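Local coordinates for octenoyl-coa reductase/carboxylase (Streptomyces sp., PDB 4A0S), which catalyses the NADPH-dependent reductive carboxylation of 2-octenoyl-CoA, making an extender unit for the polyketide synthase of cinnabaramide biosynthesis, at the interface of chains A and B. Residues are numbered along the deposited sequence; one frame, centred on the assembly and turned at random. Chains: chain A/B, Octenoyl-coa reductase/carboxylase.

The interface of chains A and B. Residues chain A 334, 336-337, 343, 357, 359-360; chain B 347, 350-351.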
ATOM      1  N   THR A 334      12.191  12.495  -2.945  1.00 16.89           N
ATOM      2  CA  THR A 334      13.350  13.136  -3.547  1.00 17.02           C
ATOM      3  C   THR A 334      13.843  12.371  -4.757  1.00 16.90           C
ATOM      4  O   THR A 334      13.899  11.134  -4.736  1.00 16.85           O
ATOM      5  CB  THR A 334      14.523  13.262  -2.546  1.00 17.61           C
ATOM      6  OG1 THR A 334      15.654  13.835  -3.216  1.00 17.39           O
ATOM      7  CG2 THR A 334      14.901  11.894  -1.960  1.00 17.26           C
ATOM      8  N   GLY A 336      16.634  13.921  -6.526  1.00 18.21           N
ATOM      9  CA  GLY A 336      17.803  14.668  -6.934  1.00 18.77           C
ATOM     10  C   GLY A 336      18.400  15.432  -5.794  1.00 19.06           C
ATOM     11  O   GLY A 336      17.864  15.451  -4.694  1.00 19.09           O
ATOM     12  N   SER A 337      19.533  16.051  -6.086  1.00 19.41           N
ATOM     13  CA  SER A 337      20.287  16.781  -5.099  1.00 20.06           C
ATOM     14  C   SER A 337      21.094  17.849  -5.820  1.00 20.24           C
ATOM     15  O   SER A 337      22.314  17.821  -5.788  1.00 20.58           O
ATOM     16  CB  SER A 337      21.223  15.830  -4.362  1.00 20.27           C
ATOM     17  OG  SER A 337      20.512  14.959  -3.528  1.00 20.26           O
ATOM     18  N   HIS A 343      23.281  14.758   1.972  1.00 22.78           N
ATOM     19  CA  HIS A 343      22.187  15.314   2.743  1.00 22.90           C
ATOM     20  C   HIS A 343      22.462  15.133   4.204  1.00 23.39           C
ATOM     21  O   HIS A 343      22.955  14.093   4.609  1.00 23.73           O
ATOM     22  CB  HIS A 343      20.900  14.601   2.398  1.00 22.14           C
ATOM     23  CG  HIS A 343      20.375  14.935   1.039  1.00 21.88           C
ATOM     24  ND1 HIS A 343      19.088  14.629   0.654  1.00 20.38           N
ATOM     25  CD2 HIS A 343      20.948  15.570  -0.013  1.00 21.48           C
ATOM     26  CE1 HIS A 343      18.896  15.057  -0.584  1.00 21.21           C
ATOM     27  NE2 HIS A 343      20.008  15.633  -1.008  1.00 21.62           N
ATOM     28  N   ILE A 357      11.014   9.352   3.868  1.00 17.67           N
ATOM     29  CA  ILE A 357      11.737   9.900   2.754  1.00 17.55           C
ATOM     30  C   ILE A 357      11.700   8.850   1.674  1.00 17.24           C
ATOM     31  O   ILE A 357      12.194   7.739   1.857  1.00 17.24           O
ATOM     32  CB  ILE A 357      13.202  10.200   3.074  1.00 17.80           C
ATOM     33  CG1 ILE A 357      13.332  11.140   4.263  1.00 18.28           C
ATOM     34  CG2 ILE A 357      13.880  10.808   1.841  1.00 17.96           C
ATOM     35  CD1 ILE A 357      14.666  10.998   4.993  1.00 18.70           C
ATOM     36  N   GLY A 359      12.926   7.909  -1.928  1.00 16.69           N
ATOM     37  CA  GLY A 359      13.863   8.152  -3.008  1.00 16.66           C
ATOM     38  C   GLY A 359      13.118   7.746  -4.254  1.00 16.39           C
ATOM     39  O   GLY A 359      12.492   6.691  -4.286  1.00 16.27           O
ATOM     40  N   SER A 360      13.117   8.609  -5.254  1.00 16.33           N
ATOM     41  CA  SER A 360      12.438   8.309  -6.488  1.00 16.12           C
ATOM     42  C   SER A 360      13.313   8.644  -7.684  1.00 16.12           C
ATOM     43  O   SER A 360      14.137   9.537  -7.619  1.00 16.27           O
ATOM     44  CB  SER A 360      11.130   9.071  -6.573  1.00 16.06           C
ATOM     45  OG  SER A 360      10.357   8.559  -7.636  1.00 15.89           O
TER
ATOM     46  N   ASN B 347      22.521  11.145  -1.003  1.00 19.78           N
ATOM     47  CA  ASN B 347      21.187  11.014  -1.571  1.00 18.85           C
ATOM     48  C   ASN B 347      21.157  10.279  -2.899  1.00 18.81           C
ATOM     49  O   ASN B 347      20.147   9.667  -3.224  1.00 18.18           O
ATOM     50  CB  ASN B 347      20.472  12.363  -1.696  1.00 19.22           C
ATOM     51  CG  ASN B 347      18.970  12.204  -1.931  1.00 18.13           C
ATOM     52  OD1 ASN B 347      18.328  11.391  -1.284  1.00 17.58           O
ATOM     53  ND2 ASN B 347      18.420  12.966  -2.863  1.00 17.84           N
ATOM     54  N   LEU B 350      20.058   7.016  -2.422  1.00 19.24           N
ATOM     55  CA  LEU B 350      18.660   6.913  -2.063  1.00 18.41           C
ATOM     56  C   LEU B 350      17.795   7.033  -3.295  1.00 17.76           C
ATOM     57  O   LEU B 350      17.088   6.086  -3.637  1.00 17.21           O
ATOM     58  CB  LEU B 350      18.261   7.948  -1.021  1.00 18.81           C
ATOM     59  CG  LEU B 350      16.794   7.811  -0.604  1.00 19.26           C
ATOM     60  CD1 LEU B 350      16.691   6.741   0.452  1.00 20.85           C
ATOM     61  CD2 LEU B 350      16.345   9.127  -0.072  1.00 20.67           C
ATOM     62  N   TRP B 351      17.861   8.171  -3.978  1.00 17.33           N
ATOM     63  CA  TRP B 351      16.955   8.374  -5.109  1.00 17.28           C
ATOM     64  C   TRP B 351      17.326   7.497  -6.292  1.00 17.09           C
ATOM     65  O   TRP B 351      16.449   6.919  -6.921  1.00 16.50           O
ATOM     66  CB  TRP B 351      16.837   9.861  -5.513  1.00 17.55           C
ATOM     67  CG  TRP B 351      17.707  10.257  -6.673  1.00 18.11           C
ATOM     68  CD1 TRP B 351      17.540   9.903  -7.993  1.00 18.45           C
ATOM     69  CD2 TRP B 351      18.864  11.102  -6.634  1.00 19.29           C
ATOM     70  NE1 TRP B 351      18.545  10.451  -8.768  1.00 18.73           N
ATOM     71  CE2 TRP B 351      19.358  11.206  -7.965  1.00 18.40           C
ATOM     72  CE3 TRP B 351      19.540  11.778  -5.606  1.00 19.31           C
ATOM     73  CZ2 TRP B 351      20.499  11.941  -8.285  1.00 19.29           C
ATOM     74  CZ3 TRP B 351      20.667  12.517  -5.929  1.00 20.51           C
ATOM     75  CH2 TRP B 351      21.137  12.597  -7.261  1.00 20.59           C
TER
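B:Asn347 meets A:Thr334 tip to tip, its amide nitrogen ND2 giving a hydrogen bond to the hydroxyl OG1 at 2.9 Å. The same nitrogen donates to A:Ser337 OG at 3.0 Å; this hydroxyl lies in the amide plane, whereas the threonine oxygen is tilted 18° out of it. An asparagine suits the first turn of helix 347-352 because one short side chain offers two N-H groups to two hydroxyls of the other subunit. Its CG stands anti to the backbone N (chi1 -165°), which carries the amide away from its own helix and into chain A. A:Ser337 OG is also hydrogen-bonded to A:His343 NE2, 2.7 Å away, which probably holds the serine hydroxyl in place to receive the amide. The imidazole is packed as well: B:Asn347 CB sits over the centre of its face, with ring and amide planes 23° apart. Within the homotetramer this short helix packs on strands 331-334 and 356-359 of its neighbour, and the two-fold axis repeats the patch with the subunits exchanged.

One turn further along the helix, the indole of B:Trp351 lies against the loop at A:Gly336, whose CA rests over the six-membered ring, 3.6 Å from its centroid. Glycine, lacking a side chain, lets the backbone come this close to the ring face. An alanine in place of B:Trp351 would probably leave A:Gly336 and the CB of A:Ser337 without their apolar cover, opening a gap beneath the loop. B:Trp351 also belongs to the NADP(+) and acyl-CoA sites, so this contact may steady their edge.

B:Leu350 supplies the greasy flank, crossing A:Ile357 at about a right angle. Its delta-methyl CD2 touches A:Ile357 CG2 at 3.5 Å and A:Thr334 CG2 at 3.6 Å.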